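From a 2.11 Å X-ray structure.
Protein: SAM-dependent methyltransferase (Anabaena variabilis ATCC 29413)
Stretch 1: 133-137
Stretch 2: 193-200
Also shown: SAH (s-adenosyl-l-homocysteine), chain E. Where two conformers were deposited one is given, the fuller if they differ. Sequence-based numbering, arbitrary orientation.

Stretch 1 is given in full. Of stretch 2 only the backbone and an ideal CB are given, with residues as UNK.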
# COMPACT_ATOMS: atom_id res chain seq x y z
N GLY A 133 -0.21 1.93 0.76
CA GLY A 133 -0.37 1.66 2.19
C GLY A 133 -0.66 2.89 3.01
O GLY A 133 -0.96 2.77 4.19
N PHE A 134 -0.65 4.09 2.41
CA PHE A 134 -0.74 5.33 3.19
C PHE A 134 -1.97 6.21 2.90
O PHE A 134 -2.54 6.83 3.81
CB PHE A 134 0.52 6.15 2.93
CG PHE A 134 1.24 6.65 4.19
CD1 PHE A 134 0.58 7.29 5.19
CD2 PHE A 134 2.62 6.53 4.30
CE1 PHE A 134 1.25 7.77 6.32
CE2 PHE A 134 3.30 7.00 5.43
CZ PHE A 134 2.60 7.62 6.44
N HIS A 135 -2.36 6.30 1.62
CA HIS A 135 -3.33 7.31 1.19
C HIS A 135 -4.69 7.12 1.87
O HIS A 135 -5.38 8.10 2.17
CB HIS A 135 -3.49 7.29 -0.32
CG HIS A 135 -4.27 6.11 -0.81
ND1 HIS A 135 -5.64 6.14 -0.96
CD2 HIS A 135 -3.88 4.86 -1.13
CE1 HIS A 135 -6.06 4.95 -1.36
NE2 HIS A 135 -5.02 4.15 -1.46
N HIS A 136 -5.06 5.87 2.18
CA HIS A 136 -6.35 5.61 2.82
C HIS A 136 -6.32 5.78 4.34
O HIS A 136 -7.39 5.72 4.99
CB HIS A 136 -6.82 4.19 2.48
CG HIS A 136 -5.79 3.16 2.81
ND1 HIS A 136 -5.58 2.70 4.10
CD2 HIS A 136 -4.90 2.51 2.02
CE1 HIS A 136 -4.60 1.82 4.08
NE2 HIS A 136 -4.17 1.70 2.83
N ILE A 137 -5.14 5.95 4.93
CA ILE A 137 -5.04 6.12 6.38
C ILE A 137 -5.62 7.48 6.79
O ILE A 137 -5.25 8.52 6.22
CB ILE A 137 -3.58 5.96 6.89
CG1 ILE A 137 -3.02 4.57 6.54
CG2 ILE A 137 -3.47 6.23 8.43
CD1 ILE A 137 -3.54 3.38 7.38
N UNK A 193 -16.38 1.51 5.34
CA UNK A 193 -16.00 2.81 5.90
C UNK A 193 -14.61 3.29 5.45
O UNK A 193 -14.21 4.42 5.76
CB UNK A 193 -16.04 2.73 7.43
N UNK A 194 -13.89 2.46 4.71
CA UNK A 194 -12.57 2.82 4.14
C UNK A 194 -12.79 3.78 2.98
O UNK A 194 -13.79 3.66 2.23
CB UNK A 194 -11.80 1.58 3.67
N UNK A 195 -11.89 4.76 2.86
CA UNK A 195 -11.97 5.78 1.80
C UNK A 195 -10.60 5.98 1.19
O UNK A 195 -9.59 5.95 1.89
CB UNK A 195 -12.51 7.11 2.34
N UNK A 196 -10.56 6.21 -0.12
CA UNK A 196 -9.29 6.56 -0.74
C UNK A 196 -8.95 7.97 -0.31
O UNK A 196 -9.86 8.76 -0.02
CB UNK A 196 -9.35 6.44 -2.26
N UNK A 197 -7.66 8.29 -0.30
CA UNK A 197 -7.21 9.63 0.03
C UNK A 197 -6.05 10.04 -0.85
O UNK A 197 -5.85 9.49 -1.95
CB UNK A 197 -6.81 9.72 1.50
N UNK A 198 -5.27 11.01 -0.35
CA UNK A 198 -4.20 11.70 -1.10
C UNK A 198 -2.87 11.67 -0.32
O UNK A 198 -2.86 12.03 0.85
CB UNK A 198 -4.60 13.15 -1.39
N UNK A 199 -1.75 11.28 -0.96
CA UNK A 199 -0.43 11.36 -0.34
C UNK A 199 0.49 12.11 -1.31
O UNK A 199 0.53 11.80 -2.51
CB UNK A 199 0.12 9.97 -0.01
N UNK A 200 1.22 13.09 -0.80
CA UNK A 200 2.02 13.99 -1.61
C UNK A 200 3.49 14.13 -1.16
O UNK A 200 3.89 13.65 -0.07
CB UNK A 200 1.36 15.37 -1.61
N SAH E . 0.04 -3.44 -1.13
CA SAH E . -1.10 -4.32 -1.50
CB SAH E . -2.42 -3.94 -0.81
CG SAH E . -2.98 -2.52 -0.98
SD SAH E . -4.58 -2.28 -0.18
C SAH E . -1.31 -4.37 -3.01
O SAH E . -1.93 -5.33 -3.53
OXT SAH E . -0.90 -3.45 -3.72
C5' SAH E . -4.09 -1.59 1.37
C4' SAH E . -3.57 -2.67 2.37
O4' SAH E . -3.16 -2.03 3.60
C3' SAH E . -4.59 -3.74 2.81
O3' SAH E . -4.10 -5.06 2.63
C2' SAH E . -4.79 -3.49 4.30
O2' SAH E . -5.21 -4.62 5.08
C1' SAH E . -3.45 -2.89 4.70
N9 SAH E . -3.50 -2.13 5.96
C8 SAH E . -4.48 -1.26 6.31
N7 SAH E . -4.21 -0.71 7.50
C5 SAH E . -3.03 -1.26 7.92
C6 SAH E . -2.22 -1.14 9.13
N6 SAH E . -2.69 -0.31 10.09
N1 SAH E . -1.09 -1.86 9.26
C2 SAH E . -0.70 -2.71 8.26
N3 SAH E . -1.41 -2.86 7.15
C4 SAH E . -2.57 -2.20 6.94

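Position 193 has a phi of 87° and a psi of -5°, and nothing of stretch 1 lies within 5.5 Å of its ideal CB. The positive phi by itself favours glycine, with Asn or Asp as less common alternatives. It is Gly 193.

At 194 the CA-to-CB bond runs sideways and the ideal CB has nothing of stretch 1 within 5.5 Å, so stretch 1 constrains the choice little; a branched aliphatic chain would do. Ile 194 reaches stretch 1 loosely, CG2 lying 4.4 Å from His 136 CB.

Position 195 also points sideways in an extended conformation, and many side chains would fit. Its backbone does more: the O lies 3.3 Å from His 136 CB and makes a CA-H...O contact with His 136 CA at 3.4 Å. The residue is Arg 195. Its end leads away from stretch 1, and NH1 donates to Ile 194 O at 2.8 Å. One water bridges the backbones, its O donating to His 136 O at 2.7 Å and accepting from Arg 195 N at 3.0 Å.

At 196 the bond points away overall, yet the ideal CB is 3.7 Å from His 135 CE1. A phi of -72° and psi of 154° permit proline, and a small or compact residue would also suit. Pro 196 lies at the edge of the imidazole, its CA 3.7 Å from His 135 CE1.

Position 197 is the most restrictive. An ideal CB would sit 2.3 Å from His 135 O, a clash, so glycine is strongly indicated. Gly 197 lets the backbones approach until its CA is 4.7 Å from His 135 CA. Its N donates to His 135 ND1 at 3.0 Å with an N-H...acceptor angle of 179°, which identifies ND1 as the acceptor; a CA-H...O contact joins Gly 197 CA to His 135 O at 3.2 Å.

At 198 CA-to-CB points away and the backbone is extended, so beta-branched residues and many others are compatible. Ile 198 is deposited in two conformers.

Position 199 points toward stretch 1, its ideal CB 4.5 Å from His 135 CB and 4.8 Å from Phe 134 CB. The Phe 134 ring turns one face to this position, which would suit a large apolar chain, aromatic or aliphatic. Phe 199, with chi1 at t, places CE2 over that face, 3.6 Å from Phe 134 CG. The ring centroids are 4.5 Å apart and the planes meet at 31°, an oblique pairing.

Position 200 is out of reach of stretch 1, which sets no demand; polar or apolar chains would both do. Thr 200 is an N-cap, its side chain capping a backbone N just beyond the stretch.

Stretch 2 (193-200) GIRPGIFT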
# COMPACT_ATOMS: atom_id res chain seq x y z
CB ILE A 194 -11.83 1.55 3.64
CG1 ILE A 194 -11.55 0.60 4.84
CG2 ILE A 194 -10.52 1.90 2.87
CD1 ILE A 194 -11.39 -0.90 4.47
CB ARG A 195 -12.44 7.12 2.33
CG ARG A 195 -13.85 7.12 2.90
CD ARG A 195 -14.88 6.97 1.80
NE ARG A 195 -16.27 6.96 2.31
CZ ARG A 195 -16.95 5.88 2.69
NH1 ARG A 195 -16.42 4.66 2.64
NH2 ARG A 195 -18.17 6.02 3.10
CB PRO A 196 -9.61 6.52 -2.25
CG PRO A 196 -11.04 6.85 -2.33
CD PRO A 196 -11.68 6.26 -1.08
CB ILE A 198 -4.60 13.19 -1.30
CG1 ILE A 198 -5.97 13.32 -2.01
CG2 ILE A 198 -3.52 13.98 -2.08
CD1 ILE A 198 -6.68 14.67 -1.77
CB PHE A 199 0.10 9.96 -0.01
CG PHE A 199 1.26 9.97 0.92
CD1 PHE A 199 2.56 10.06 0.44
CD2 PHE A 199 1.06 9.93 2.28
CE1 PHE A 199 3.62 10.08 1.29
CE2 PHE A 199 2.13 9.96 3.17
CZ PHE A 199 3.41 10.02 2.67
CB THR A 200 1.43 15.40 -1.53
OG1 THR A 200 1.70 15.92 -0.23
CG2 THR A 200 -0.10 15.43 -1.77
O HOH W 1 -9.99 4.92 5.14
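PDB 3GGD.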